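Oxygenase-reductase (Streptomyces fradiae, PDB 4OSP) probably reduces the C-6 ketone of angucyclinone intermediates in urdamycin biosynthesis with NADPH, through the C-terminal short-chain dehydrogenase/reductase domain present here. Local coordinates at residues 53-58 with 68-73. Residues are numbered along the deposited sequence; the frame is centred on the assembly and turned at random.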
ATOM      1  N   ALA B  53      -5.843 -36.233 -13.668  1.00 38.83           N
ATOM      2  CA  ALA B  53      -5.118 -35.486 -12.643  1.00 35.46           C
ATOM      3  C   ALA B  53      -6.062 -35.008 -11.546  1.00 35.24           C
ATOM      4  O   ALA B  53      -5.687 -34.970 -10.366  1.00 36.23           O
ATOM      5  CB  ALA B  53      -4.380 -34.315 -13.256  1.00 35.61           C
ATOM      6  N   ALA B  54      -7.289 -34.656 -11.933  1.00 31.17           N
ATOM      7  CA  ALA B  54      -8.288 -34.219 -10.967  1.00 30.91           C
ATOM      8  C   ALA B  54      -8.717 -35.381 -10.068  1.00 30.90           C
ATOM      9  O   ALA B  54      -8.873 -35.218  -8.853  1.00 29.23           O
ATOM     10  CB  ALA B  54      -9.484 -33.608 -11.674  1.00 28.32           C
ATOM     11  N   ASP B  55      -8.897 -36.553 -10.675  1.00 30.89           N
ATOM     12  CA  ASP B  55      -9.234 -37.769  -9.938  1.00 32.30           C
ATOM     13  C   ASP B  55      -8.111 -38.226  -9.011  1.00 30.65           C
ATOM     14  O   ASP B  55      -8.363 -38.857  -7.987  1.00 31.14           O
ATOM     15  CB  ASP B  55      -9.643 -38.888 -10.905  1.00 32.95           C
ATOM     16  CG  ASP B  55     -10.970 -38.607 -11.581  1.00 35.82           C
ATOM     17  OD1 ASP B  55     -11.833 -37.962 -10.949  1.00 37.35           O
ATOM     18  OD2 ASP B  55     -11.155 -39.019 -12.745  1.00 38.90           O
ATOM     19  N   GLU B  56      -6.879 -37.880  -9.358  1.00 31.81           N
ATOM     20  CA  GLU B  56      -5.731 -38.178  -8.501  1.00 34.31           C
ATOM     21  C   GLU B  56      -5.756 -37.374  -7.182  1.00 32.93           C
ATOM     22  O   GLU B  56      -5.494 -37.926  -6.097  1.00 30.69           O
ATOM     23  CB  GLU B  56      -4.432 -37.935  -9.256  1.00 39.80           C
ATOM     24  CG  GLU B  56      -3.259 -38.765  -8.753  1.00 51.87           C
ATOM     25  CD  GLU B  56      -2.017 -38.644  -9.641  1.00 60.44           C
ATOM     26  OE1 GLU B  56      -1.981 -37.747 -10.526  1.00 59.31           O
ATOM     27  OE2 GLU B  56      -1.074 -39.453  -9.452  1.00 63.26           O
ATOM     28  N   THR B  57      -6.081 -36.082  -7.279  1.00 28.96           N
ATOM     29  CA  THR B  57      -6.247 -35.235  -6.101  1.00 28.55           C
ATOM     30  C   THR B  57      -7.352 -35.777  -5.210  1.00 27.95           C
ATOM     31  O   THR B  57      -7.211 -35.853  -3.976  1.00 27.02           O
ATOM     32  CB  THR B  57      -6.639 -33.800  -6.489  1.00 29.89           C
ATOM     33  OG1 THR B  57      -5.743 -33.308  -7.494  1.00 32.05           O
ATOM     34  CG2 THR B  57      -6.598 -32.884  -5.261  1.00 28.09           C
ATOM     35  N   VAL B  58      -8.462 -36.139  -5.848  1.00 27.82           N
ATOM     36  CA  VAL B  58      -9.609 -36.704  -5.155  1.00 27.15           C
ATOM     37  C   VAL B  58      -9.187 -37.967  -4.409  1.00 26.05           C
ATOM     38  O   VAL B  58      -9.473 -38.120  -3.211  1.00 26.19           O
ATOM     39  CB  VAL B  58     -10.772 -36.973  -6.142  1.00 27.18           C
ATOM     40  CG1 VAL B  58     -11.826 -37.890  -5.527  1.00 26.23           C
ATOM     41  CG2 VAL B  58     -11.387 -35.658  -6.578  1.00 26.58           C
ATOM     42  N   ALA B  68     -14.044 -35.607  -1.457  1.00 24.35           N
ATOM     43  CA  ALA B  68     -13.835 -34.751  -2.624  1.00 23.14           C
ATOM     44  C   ALA B  68     -14.467 -35.345  -3.889  1.00 23.36           C
ATOM     45  O   ALA B  68     -14.719 -36.545  -3.964  1.00 23.35           O
ATOM     46  CB  ALA B  68     -12.351 -34.507  -2.843  1.00 21.81           C
ATOM     47  N   PHE B  69     -14.731 -34.492  -4.874  1.00 22.94           N
ATOM     48  CA  PHE B  69     -15.111 -34.949  -6.209  1.00 22.84           C
ATOM     49  C   PHE B  69     -14.527 -34.046  -7.294  1.00 23.30           C
ATOM     50  O   PHE B  69     -14.230 -32.878  -7.043  1.00 23.99           O
ATOM     51  CB  PHE B  69     -16.641 -35.088  -6.349  1.00 21.99           C
ATOM     52  CG  PHE B  69     -17.405 -33.783  -6.248  1.00 21.86           C
ATOM     53  CD1 PHE B  69     -17.751 -33.250  -5.006  1.00 21.42           C
ATOM     54  CD2 PHE B  69     -17.826 -33.116  -7.398  1.00 21.96           C
ATOM     55  CE1 PHE B  69     -18.469 -32.065  -4.912  1.00 21.22           C
ATOM     56  CE2 PHE B  69     -18.547 -31.930  -7.307  1.00 21.54           C
ATOM     57  CZ  PHE B  69     -18.870 -31.403  -6.061  1.00 21.26           C
ATOM     58  N   SER B  70     -14.356 -34.580  -8.496  1.00 22.89           N
ATOM     59  CA  SER B  70     -13.806 -33.776  -9.578  1.00 23.86           C
ATOM     60  C   SER B  70     -14.883 -33.059 -10.410  1.00 24.96           C
ATOM     61  O   SER B  70     -16.042 -33.471 -10.457  1.00 23.03           O
ATOM     62  CB  SER B  70     -12.862 -34.597 -10.463  1.00 23.92           C
ATOM     63  OG  SER B  70     -13.549 -35.642 -11.120  1.00 25.35           O
ATOM     64  N   VAL B  71     -14.476 -31.963 -11.037  1.00 27.12           N
ATOM     65  CA  VAL B  71     -15.352 -31.149 -11.854  1.00 28.94           C
ATOM     66  C   VAL B  71     -14.558 -30.682 -13.074  1.00 29.94           C
ATOM     67  O   VAL B  71     -13.498 -30.067 -12.942  1.00 30.69           O
ATOM     68  CB  VAL B  71     -15.879 -29.934 -11.053  1.00 28.74           C
ATOM     69  CG1 VAL B  71     -16.360 -28.835 -11.983  1.00 29.80           C
ATOM     70  CG2 VAL B  71     -16.988 -30.365 -10.103  1.00 28.37           C
ATOM     71  N   LEU B  72     -15.070 -30.999 -14.254  1.00 31.70           N
ATOM     72  CA  LEU B  72     -14.429 -30.622 -15.506  1.00 33.68           C
ATOM     73  C   LEU B  72     -15.135 -29.413 -16.107  1.00 34.31           C
ATOM     74  O   LEU B  72     -16.361 -29.409 -16.258  1.00 34.04           O
ATOM     75  CB  LEU B  72     -14.481 -31.797 -16.487  1.00 36.37           C
ATOM     76  CG  LEU B  72     -13.412 -31.913 -17.581  1.00 41.79           C
ATOM     77  CD1 LEU B  72     -12.008 -31.770 -17.000  1.00 42.59           C
ATOM     78  CD2 LEU B  72     -13.551 -33.247 -18.315  1.00 41.98           C
ATOM     79  N   ALA B  73     -14.366 -28.375 -16.425  1.00 33.28           N
ATOM     80  CA  ALA B  73     -14.903 -27.213 -17.132  1.00 32.04           C
ATOM     81  C   ALA B  73     -13.778 -26.312 -17.595  1.00 31.61           C
ATOM     82  O   ALA B  73     -13.057 -25.740 -16.774  1.00 30.82           O
ATOM     83  CB  ALA B  73     -15.866 -26.443 -16.247  1.00 32.22           C
TER
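The helical segment 53-58 runs nearly antiparallel to the strand segment 68-72, at 165°, with the two axes 7.4 Å apart at their closest. A54 lies across from S70 and V58 across from A68. V58 makes the most extensive contact. Its CG1 is anti to the backbone N (chi1 165°), which leaves the two methyls to meet different parts of the strand backbone. CG1 rests 3.6 Å from the carbonyl O of A68. CG2 lies over the next peptide, 3.6 Å from F69 C, and also meets A68 CB at 4.0 Å. One turn earlier, A54 points at the strand and its CB touches S70 CB at 3.7 Å. At the partly exposed margin, S70 OG donates a hydrogen bond of 2.9 Å to D55 OD1. The hydroxyl comes from the syn side of the carboxylate and sits 29° out of its plane. It is also hydrogen-bonded to R51 NH1, so one hydroxyl joins the strand to two residues of helix 51-63. F69 and V71 point away from this helix, and their side chains touch helix 80-96 on the other side. Helix 51-63 packs here on strand 67-72, the second strand of the Rossmann-fold beta-alpha-beta unit that starts with strand 42-47. The A54 side chain is also about 4 Å from that of S25, a residue of the NADP(+) site, though no cofactor is bound to this chain. V58 thus packs on strand backbone and A54 on S70 CB, with a polar edge at D55, S70 and R51. The N-H of R51 on the S70 oxygen would probably polarise the hydroxyl and make it a better donor to D55.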